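Local coordinates for protein carbonic anhydrase (Neosartorya fumigata, PDB 7COI) that probably catalyses the reversible hydration of carbon dioxide to hydrogencarbonate, as a zinc-dependent enzyme of the beta-class carbonic anhydrase family, at residues P149-L152 and S153-A156; Q237-V240 and V241-M245. All blocks are in the same frame, centred on the assembly; numbering follows the deposited sequence.

Contact 1 of 2, residues P149-L152 and S153-A156; sequences PADL and SSGA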
loop_
_atom_site.group_PDB
_atom_site.type_symbol
_atom_site.label_atom_id
_atom_site.label_comp_id
_atom_site.label_asym_id
_atom_site.label_seq_id
_atom_site.Cartn_x
_atom_site.Cartn_y
_atom_site.Cartn_z
ATOM N N PRO A 149 -0.128 -6.774 7.553
ATOM C CA PRO A 149 -0.022 -5.888 8.710
ATOM C C PRO A 149 -0.127 -4.395 8.383
ATOM O O PRO A 149 -0.800 -3.708 9.108
ATOM C CB PRO A 149 1.385 -6.207 9.246
ATOM C CG PRO A 149 1.610 -7.651 8.860
ATOM C CD PRO A 149 0.948 -7.789 7.504
ATOM N N ALA A 150 0.510 -3.941 7.317
ATOM C CA ALA A 150 0.559 -2.502 6.978
ATOM C C ALA A 150 -0.407 -2.131 5.842
ATOM O O ALA A 150 -0.296 -1.004 5.335
ATOM C CB ALA A 150 1.975 -2.140 6.629
ATOM N N ASP A 151 -1.369 -2.996 5.525
ATOM C CA ASP A 151 -2.425 -2.694 4.519
ATOM C C ASP A 151 -3.336 -1.600 5.066
ATOM O O ASP A 151 -3.991 -1.805 6.115
ATOM C CB ASP A 151 -3.193 -3.961 4.168
ATOM C CG ASP A 151 -4.443 -3.728 3.345
ATOM O OD1 ASP A 151 -4.440 -2.790 2.525
ATOM O OD2 ASP A 151 -5.396 -4.454 3.579
ATOM N N LEU A 152 -3.419 -0.443 4.403
ATOM C CA LEU A 152 -4.314 0.631 4.885
ATOM C C LEU A 152 -5.777 0.241 4.730
ATOM O O LEU A 152 -6.609 0.767 5.473
ATOM C CB LEU A 152 -4.064 1.933 4.127
ATOM C CG LEU A 152 -2.760 2.642 4.445
ATOM C CD1 LEU A 152 -2.734 3.968 3.697
ATOM C CD2 LEU A 152 -2.606 2.858 5.940
ATOM N N SER A 153 -6.142 -0.597 3.756
ATOM C CA SER A 153 -7.553 -0.943 3.523
ATOM C C SER A 153 -8.120 -1.678 4.741
ATOM O O SER A 153 -9.110 -1.150 5.359
ATOM C CB SER A 153 -7.718 -1.750 2.265
ATOM O OG SER A 153 -9.090 -1.970 2.028
ATOM N N SER A 154 -7.507 -2.786 5.147
ATOM C CA SER A 154 -7.945 -3.500 6.371
ATOM C C SER A 154 -7.636 -2.621 7.591
ATOM O O SER A 154 -8.431 -2.641 8.544
ATOM C CB SER A 154 -7.347 -4.889 6.463
ATOM O OG SER A 154 -5.941 -4.825 6.532
ATOM N N GLY A 155 -6.492 -1.933 7.605
ATOM C CA GLY A 155 -6.067 -1.094 8.752
ATOM C C GLY A 155 -7.129 -0.047 9.079
ATOM O O GLY A 155 -7.474 0.135 10.270
ATOM N N ALA A 156 -7.634 0.645 8.060
ATOM C CA ALA A 156 -8.653 1.698 8.249
ATOM C C ALA A 156 -9.980 1.089 8.721
ATOM O O ALA A 156 -10.626 1.668 9.630
ATOM C CB ALA A 156 -8.773 2.499 6.987
HETATM O O HOH W 1 -3.856 -4.770 8.402
#
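The carboxylate of Asp151 receives the backbone N-H groups of Ser153 and Ser154, two of the amides in the first turn of helix 152-164. Asp151 is the N-cap residue, and each of its oxygens takes one donor: OD1 lies 3.0 Å from Ser153 N, and OD2 lies 3.1 Å from Ser154 N. The second of these bonds is the straighter, with 163° at the hydrogen. Both amides approach from above the plane of the carboxylate, about 65° out of it, so the group lies broadside over the first turn. It gets there because CG stands anti to the backbone N of Asp151 (chi1 170°), which folds the short chain back beside its own carbonyl carbon. Aspartate suits the place: its reach matches the amides of the first turn, which have no preceding helical carbonyl to bond to, and its negative charge would be favoured by the positive end of the helix dipole.

The main-chain acceptors follow the regular helical pattern. Asp151 O takes Gly155 N at 2.9 Å, and Leu152 O takes Ala156 N at 2.8 Å. The hydroxyl of Ser154 sits 3.0 Å from Asp151 OD2, and a water 2.8 Å from Ser154 OG reaches back, weakly, to Pro149 O.

Ser153 and Ser154 both rest on His140 of strand 137-142, and their small side chains let the helix start lie close to it. Leu152 and Ala156, both apolar, pack against Ile192 and Trp196 of a second subunit, while Leu152 also meets its counterpart in a fourth. The helix start thus lies between the sheet of its own chain and the subunit interfaces of the tetramer.

Contact 2 of 2, residues Q237-V240 and V241-M245; sequences QKSV and VLEAM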
loop_
_atom_site.group_PDB
_atom_site.type_symbol
_atom_site.label_atom_id
_atom_site.label_comp_id
_atom_site.label_asym_id
_atom_site.label_seq_id
_atom_site.Cartn_x
_atom_site.Cartn_y
_atom_site.Cartn_z
ATOM N N GLN A 237 -1.673 -7.660 16.577
ATOM C CA GLN A 237 -0.417 -6.858 16.489
ATOM C C GLN A 237 -0.752 -5.430 16.075
ATOM O O GLN A 237 -0.101 -4.881 15.176
ATOM C CB GLN A 237 0.583 -7.517 15.555
ATOM C CG GLN A 237 1.106 -8.830 16.122
ATOM C CD GLN A 237 2.052 -9.555 15.195
ATOM O OE1 GLN A 237 1.887 -9.541 13.983
ATOM N NE2 GLN A 237 3.045 -10.227 15.765
ATOM N N LYS A 238 -1.809 -4.897 16.661
ATOM C CA LYS A 238 -2.312 -3.539 16.410
ATOM C C LYS A 238 -2.697 -2.983 17.767
ATOM O O LYS A 238 -3.526 -3.623 18.454
ATOM C CB LYS A 238 -3.515 -3.563 15.480
ATOM C CG LYS A 238 -3.210 -4.091 14.089
ATOM C CD LYS A 238 -4.411 -4.013 13.158
ATOM C CE LYS A 238 -4.155 -4.767 11.860
ATOM N NZ LYS A 238 -3.001 -4.195 11.131
ATOM N N SER A 239 -2.157 -1.831 18.116
ATOM C CA SER A 239 -2.426 -1.218 19.440
ATOM C C SER A 239 -3.935 -1.021 19.632
ATOM O O SER A 239 -4.439 -1.281 20.763
ATOM C CB SER A 239 -1.678 0.066 19.619
ATOM O OG SER A 239 -1.742 0.444 20.991
ATOM N N VAL A 240 -4.665 -0.629 18.575
ATOM C CA VAL A 240 -6.112 -0.302 18.734
ATOM C C VAL A 240 -6.861 -1.556 19.201
ATOM O O VAL A 240 -7.798 -1.427 20.071
ATOM C CB VAL A 240 -6.730 0.338 17.476
ATOM C CG1 VAL A 240 -6.764 -0.613 16.284
ATOM C CG2 VAL A 240 -8.124 0.862 17.750
ATOM N N VAL A 241 -6.501 -2.717 18.675
ATOM C CA VAL A 241 -7.137 -3.997 19.060
ATOM C C VAL A 241 -6.706 -4.380 20.483
ATOM O O VAL A 241 -7.593 -4.747 21.293
ATOM C CB VAL A 241 -6.804 -5.101 18.045
ATOM C CG1 VAL A 241 -7.322 -6.459 18.481
ATOM C CG2 VAL A 241 -7.348 -4.722 16.667
ATOM N N LEU A 242 -5.410 -4.364 20.771
ATOM C CA LEU A 242 -4.915 -4.757 22.130
ATOM C C LEU A 242 -5.569 -3.870 23.196
ATOM O O LEU A 242 -5.980 -4.422 24.246
ATOM C CB LEU A 242 -3.392 -4.653 22.183
ATOM C CG LEU A 242 -2.660 -5.674 21.326
ATOM C CD1 LEU A 242 -1.214 -5.274 21.123
ATOM C CD2 LEU A 242 -2.769 -7.061 21.916
ATOM N N GLU A 243 -5.674 -2.568 22.949
ATOM C CA GLU A 243 -6.321 -1.602 23.871
ATOM C C GLU A 243 -7.773 -2.050 24.150
ATOM O O GLU A 243 -8.206 -2.078 25.328
ATOM C CB GLU A 243 -6.302 -0.185 23.294
ATOM C CG GLU A 243 -4.944 0.491 23.208
ATOM C CD GLU A 243 -4.950 1.687 22.253
ATOM O OE1 GLU A 243 -6.051 2.288 22.059
ATOM O OE2 GLU A 243 -3.889 1.990 21.642
ATOM N N ALA A 244 -8.537 -2.400 23.110
ATOM C CA ALA A 244 -9.964 -2.792 23.224
ATOM C C ALA A 244 -10.085 -4.134 23.943
ATOM O O ALA A 244 -11.086 -4.344 24.674
ATOM C CB ALA A 244 -10.615 -2.851 21.856
ATOM N N MET A 245 -9.135 -5.038 23.737
ATOM C CA MET A 245 -9.158 -6.347 24.424
ATOM C C MET A 245 -8.988 -6.106 25.940
ATOM O O MET A 245 -9.729 -6.712 26.701
ATOM C CB MET A 245 -8.081 -7.273 23.882
ATOM C CG MET A 245 -8.390 -7.718 22.475
ATOM S SD MET A 245 -7.020 -8.585 21.753
ATOM C CE MET A 245 -7.356 -10.257 22.302
#
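Ser239 and Glu243 bridge positions i and i+4 at the start of helix 239-248. The hydroxyl OG of Ser239 donates to Glu243 OE2 over 2.7 Å, meeting that oxygen on its anti side and only 21° out of the carboxylate plane. The glutamate chain leaves with CG anti to its carbonyl carbon (chi1 -69°), then runs extended back over the N-terminal turn, its CG passing 3.1 Å from Ser239 O. A serine is short enough to hold its hydroxyl beside the helix, and a glutamate four residues on has just the length to meet it. The same hydroxyl also bonds Thr285 N, and Glu243 OE1 forms a salt bridge with Arg163, so both ends of the pair are anchored from outside and the carboxylate's rotation is restricted.

On another side of the turn the contacts are apolar. Val240 CG1 and Val241 CG2 come within 4.2 Å, the two branched chains lying askew to one another, and Val241 CG2 is equally far from Lys238 CB. Leu242 folds back over the helix start, placing CG 3.6 Å from Lys238 O. That oxygen, on the N-cap residue, is the helix's first acceptor, taking Leu242 N in a nearly straight bond of 173° and Val241 N in a weak one; the lysine side chain runs off in another direction.

Val241 and Ala244 fit against Ile158 and Val162 of helix 152-164, whereas Leu242 faces Leu276 and Phe283 of helix 273-283; apolar residues suit these apolar faces. Just before the turn, Gln237 bonds Gln202 and Glu205 of a third subunit. The start of helix 239-248 thus packs on helices 152-164 and 273-283, with the end of helix 216-236 also touching it.

Contact 1 and contact 2 are both helix starts, of helices 152-164 and 239-248; contact 1 precedes contact 2 by some 80 residues, and their centres are about 14 Å apart. They nevertheless touch: the long chain of Lys238 stretches across to bring NZ to 3.0 Å from Pro149 O in the loop before the other helix. Further along, Ile158, Glu159 and Val162 of helix 152-164 meet 237-245, so the helix begun at contact 1 packs against contact 2. Neither contact belongs to the zinc site formed by Cys119, His175 and Cys178. Contact 1 meets all three other subunits of the tetramer, contact 2 one of them, through Gln237.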